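Local coordinates for neurotrypsin (Mus musculus, PDB 6H8M), which acts as a secreted brain serine protease with a role in neuronal plasticity, represented here by its third scavenger receptor cysteine-rich domain, at residues 16-21 against 98-103. Residues are numbered along the deposited sequence; the frame is centred on the assembly and turned at random.
Sequences EGRVEV and SEDAGV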
ATOM      1  N   GLU A  16      -5.771  -8.623   4.646  1.00 42.16           N
ATOM      2  CA  GLU A  16      -5.585  -8.263   3.272  1.00 36.35           C
ATOM      3  C   GLU A  16      -6.568  -7.140   2.918  1.00 37.21           C
ATOM      4  O   GLU A  16      -7.500  -6.855   3.623  1.00 38.84           O
ATOM      5  CB  GLU A  16      -5.876  -9.448   2.365  1.00 39.62           C
ATOM      6  CG  GLU A  16      -7.346  -9.854   2.365  1.00 41.61           C
ATOM      7  CD  GLU A  16      -7.728 -11.003   1.443  1.00 48.43           C
ATOM      8  OE1 GLU A  16      -6.863 -11.829   1.156  1.00 51.36           O
ATOM      9  OE2 GLU A  16      -8.901 -11.054   1.038  1.00 48.77           O
ATOM     10  N   GLY A  17      -6.217  -6.376   1.900  1.00 35.62           N
ATOM     11  CA  GLY A  17      -7.135  -5.397   1.346  1.00 33.69           C
ATOM     12  C   GLY A  17      -6.396  -4.259   0.642  1.00 33.38           C
ATOM     13  O   GLY A  17      -5.136  -4.298   0.531  1.00 34.18           O
ATOM     14  N   ARG A  18      -7.157  -3.244   0.219  1.00 32.75           N
ATOM     15  CA  ARG A  18      -6.571  -2.030  -0.406  1.00 33.92           C
ATOM     16  C   ARG A  18      -5.912  -1.205   0.708  1.00 33.93           C
ATOM     17  O   ARG A  18      -6.560  -1.004   1.754  1.00 35.34           O
ATOM     18  CB  ARG A  18      -7.666  -1.221  -1.108  1.00 35.40           C
ATOM     19  CG  ARG A  18      -7.170   0.055  -1.771  1.00 35.47           C
ATOM     20  CD  ARG A  18      -8.292   0.845  -2.416  1.00 37.72           C
ATOM     21  NE  ARG A  18      -9.305   1.257  -1.454  1.00 37.80           N
ATOM     22  CZ  ARG A  18     -10.375   0.538  -1.133  1.00 40.67           C
ATOM     23  NH1 ARG A  18     -10.577  -0.639  -1.701  1.00 39.23           N
ATOM     24  NH2 ARG A  18     -11.239   0.998  -0.247  1.00 42.37           N
ATOM     25  N   VAL A  19      -4.689  -0.726   0.470  1.00 33.65           N
ATOM     26  CA  VAL A  19      -3.926   0.079   1.459  1.00 33.98           C
ATOM     27  C   VAL A  19      -4.457   1.493   1.498  1.00 36.82           C
ATOM     28  O   VAL A  19      -4.597   2.115   0.444  1.00 37.19           O
ATOM     29  CB  VAL A  19      -2.427   0.108   1.113  1.00 38.17           C
ATOM     30  CG1 VAL A  19      -1.745   0.884   2.254  1.00 40.71           C
ATOM     31  CG2 VAL A  19      -1.876  -1.311   1.011  1.00 41.53           C
ATOM     32  N   GLU A  20      -4.870   1.967   2.694  1.00 35.92           N
ATOM     33  CA  GLU A  20      -5.222   3.352   2.865  1.00 38.06           C
ATOM     34  C   GLU A  20      -4.285   3.956   3.911  1.00 38.95           C
ATOM     35  O   GLU A  20      -3.920   3.310   4.919  1.00 39.67           O
ATOM     36  CB  GLU A  20      -6.712   3.522   3.187  1.00 39.84           C
ATOM     37  CG  GLU A  20      -7.558   3.032   1.991  1.00 41.08           C
ATOM     38  CD  GLU A  20      -9.017   3.348   1.921  1.00 48.94           C
ATOM     39  OE1 GLU A  20      -9.582   3.224   0.800  1.00 46.10           O
ATOM     40  OE2 GLU A  20      -9.534   3.702   2.977  1.00 49.37           O
ATOM     41  N   VAL A  21      -3.928   5.223   3.683  1.00 38.19           N
ATOM     42  CA  VAL A  21      -3.019   5.900   4.561  1.00 37.85           C
ATOM     43  C   VAL A  21      -3.597   7.269   4.905  1.00 38.78           C
ATOM     44  O   VAL A  21      -4.318   7.866   4.095  1.00 40.04           O
ATOM     45  CB  VAL A  21      -1.639   6.054   3.924  1.00 44.99           C
ATOM     46  CG1 VAL A  21      -1.126   4.725   3.432  1.00 55.58           C
ATOM     47  CG2 VAL A  21      -1.703   7.009   2.739  1.00 50.73           C
ATOM     48  N   SER A  98      -8.347   3.302 -10.198  1.00 44.41           N
ATOM     49  CA  SER A  98      -8.248   1.998 -10.855  1.00 46.11           C
ATOM     50  C   SER A  98      -6.865   1.352 -10.662  1.00 47.95           C
ATOM     51  O   SER A  98      -6.742   0.179 -10.897  1.00 45.91           O
ATOM     52  CB  SER A  98      -8.630   2.138 -12.294  1.00 51.91           C
ATOM     53  OG  SER A  98      -7.785   3.050 -12.950  1.00 54.72           O
ATOM     54  N   GLU A  99      -5.857   2.107 -10.198  1.00 44.08           N
ATOM     55  CA  GLU A  99      -4.478   1.633  -9.965  1.00 44.83           C
ATOM     56  C   GLU A  99      -4.148   1.551  -8.466  1.00 42.43           C
ATOM     57  O   GLU A  99      -2.977   1.360  -8.083  1.00 42.90           O
ATOM     58  CB  GLU A  99      -3.488   2.590 -10.663  1.00 51.44           C
ATOM     59  CG  GLU A  99      -3.646   2.634 -12.182  1.00 54.28           C
ATOM     60  CD  GLU A  99      -3.036   3.888 -12.800  1.00 69.15           C
ATOM     61  OE1 GLU A  99      -3.636   4.954 -12.680  1.00 61.86           O
ATOM     62  OE2 GLU A  99      -1.935   3.791 -13.356  1.00 77.12           O
ATOM     63  N   ASP A 100      -5.167   1.597  -7.608  1.00 40.94           N
ATOM     64  CA  ASP A 100      -4.945   1.565  -6.156  1.00 42.06           C
ATOM     65  C   ASP A 100      -4.252   0.271  -5.742  1.00 38.40           C
ATOM     66  O   ASP A 100      -4.615  -0.841  -6.223  1.00 40.58           O
ATOM     67  CB  ASP A 100      -6.242   1.732  -5.372  1.00 40.61           C
ATOM     68  CG  ASP A 100      -6.748   3.185  -5.340  1.00 48.52           C
ATOM     69  OD1 ASP A 100      -5.964   4.127  -5.665  1.00 45.83           O
ATOM     70  OD2 ASP A 100      -7.912   3.369  -4.945  1.00 44.52           O
ATOM     71  N   ALA A 101      -3.276   0.386  -4.837  1.00 36.64           N
ATOM     72  CA  ALA A 101      -2.455  -0.736  -4.396  1.00 36.26           C
ATOM     73  C   ALA A 101      -3.107  -1.450  -3.211  1.00 35.72           C
ATOM     74  O   ALA A 101      -3.804  -0.806  -2.399  1.00 36.96           O
ATOM     75  CB  ALA A 101      -1.101  -0.156  -3.981  1.00 41.54           C
ATOM     76  N   GLY A 102      -2.708  -2.699  -3.055  1.00 34.87           N
ATOM     77  CA  GLY A 102      -3.202  -3.568  -2.015  1.00 36.11           C
ATOM     78  C   GLY A 102      -2.169  -4.560  -1.581  1.00 35.02           C
ATOM     79  O   GLY A 102      -1.127  -4.668  -2.238  1.00 38.22           O
ATOM     80  N   VAL A 103      -2.488  -5.396  -0.570  1.00 35.01           N
ATOM     81  CA  VAL A 103      -1.611  -6.376  -0.029  1.00 35.38           C
ATOM     82  C   VAL A 103      -2.412  -7.600   0.452  1.00 40.20           C
ATOM     83  O   VAL A 103      -3.586  -7.428   0.786  1.00 38.06           O
ATOM     84  CB  VAL A 103      -0.786  -5.844   1.151  1.00 36.81           C
ATOM     85  CG1 VAL A 103       0.006  -4.599   0.743  1.00 36.76           C
ATOM     86  CG2 VAL A 103      -1.634  -5.537   2.357  1.00 39.73           C
TER
HETATM   87  O   HOH W   1      -4.261   1.998  -2.202  1.00 38.18           O
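Gly17 and Val103 pair as an antiparallel hydrogen-bonded couple, Gly17 N giving to Val103 O at 3.0 Å and Val103 N returning to Gly17 O at 3.1 Å. A third backbone bond runs from Val19 N to Ala101 O (3.0 Å), and a water 2.8 Å from Ala101 O and 2.7 Å from Val19 O bridges the two carbonyls. Gly102 comes within 4.0 Å of Arg18, CA to CA; a CB on this glycine would press tightly against Gly17 O.

With Arg18 CG anti to the backbone N (chi1 179°) and a bend at chi3, the chain passes over Ala101 O, and CD packs 3.7 Å from Asp100 CB. NE and NH2 grip Glu20 OE1 side-on, in the guanidinium plane, and NH1 makes a salt bridge with Asp10 of strand 6-10. Asp100 OD2, bound by His97 and Gly64, lies well off that plane, too far for a salt bridge, and would probably add only electrostatic attraction. A leucine in place of Arg18 would probably leave Glu20 OE1 without both donors and Asp10 without its mate.

Val19 CG2 meets Val103 CG1 at 3.8 Å, the side chains crossing at about a right angle.

In this scavenger receptor cysteine-rich domain the contact joins the Gly17 corner and strand 18-23 of one sheet to Ala101 and strand 102-105 of the other, Val19 and Val103 resting on helix 37-46.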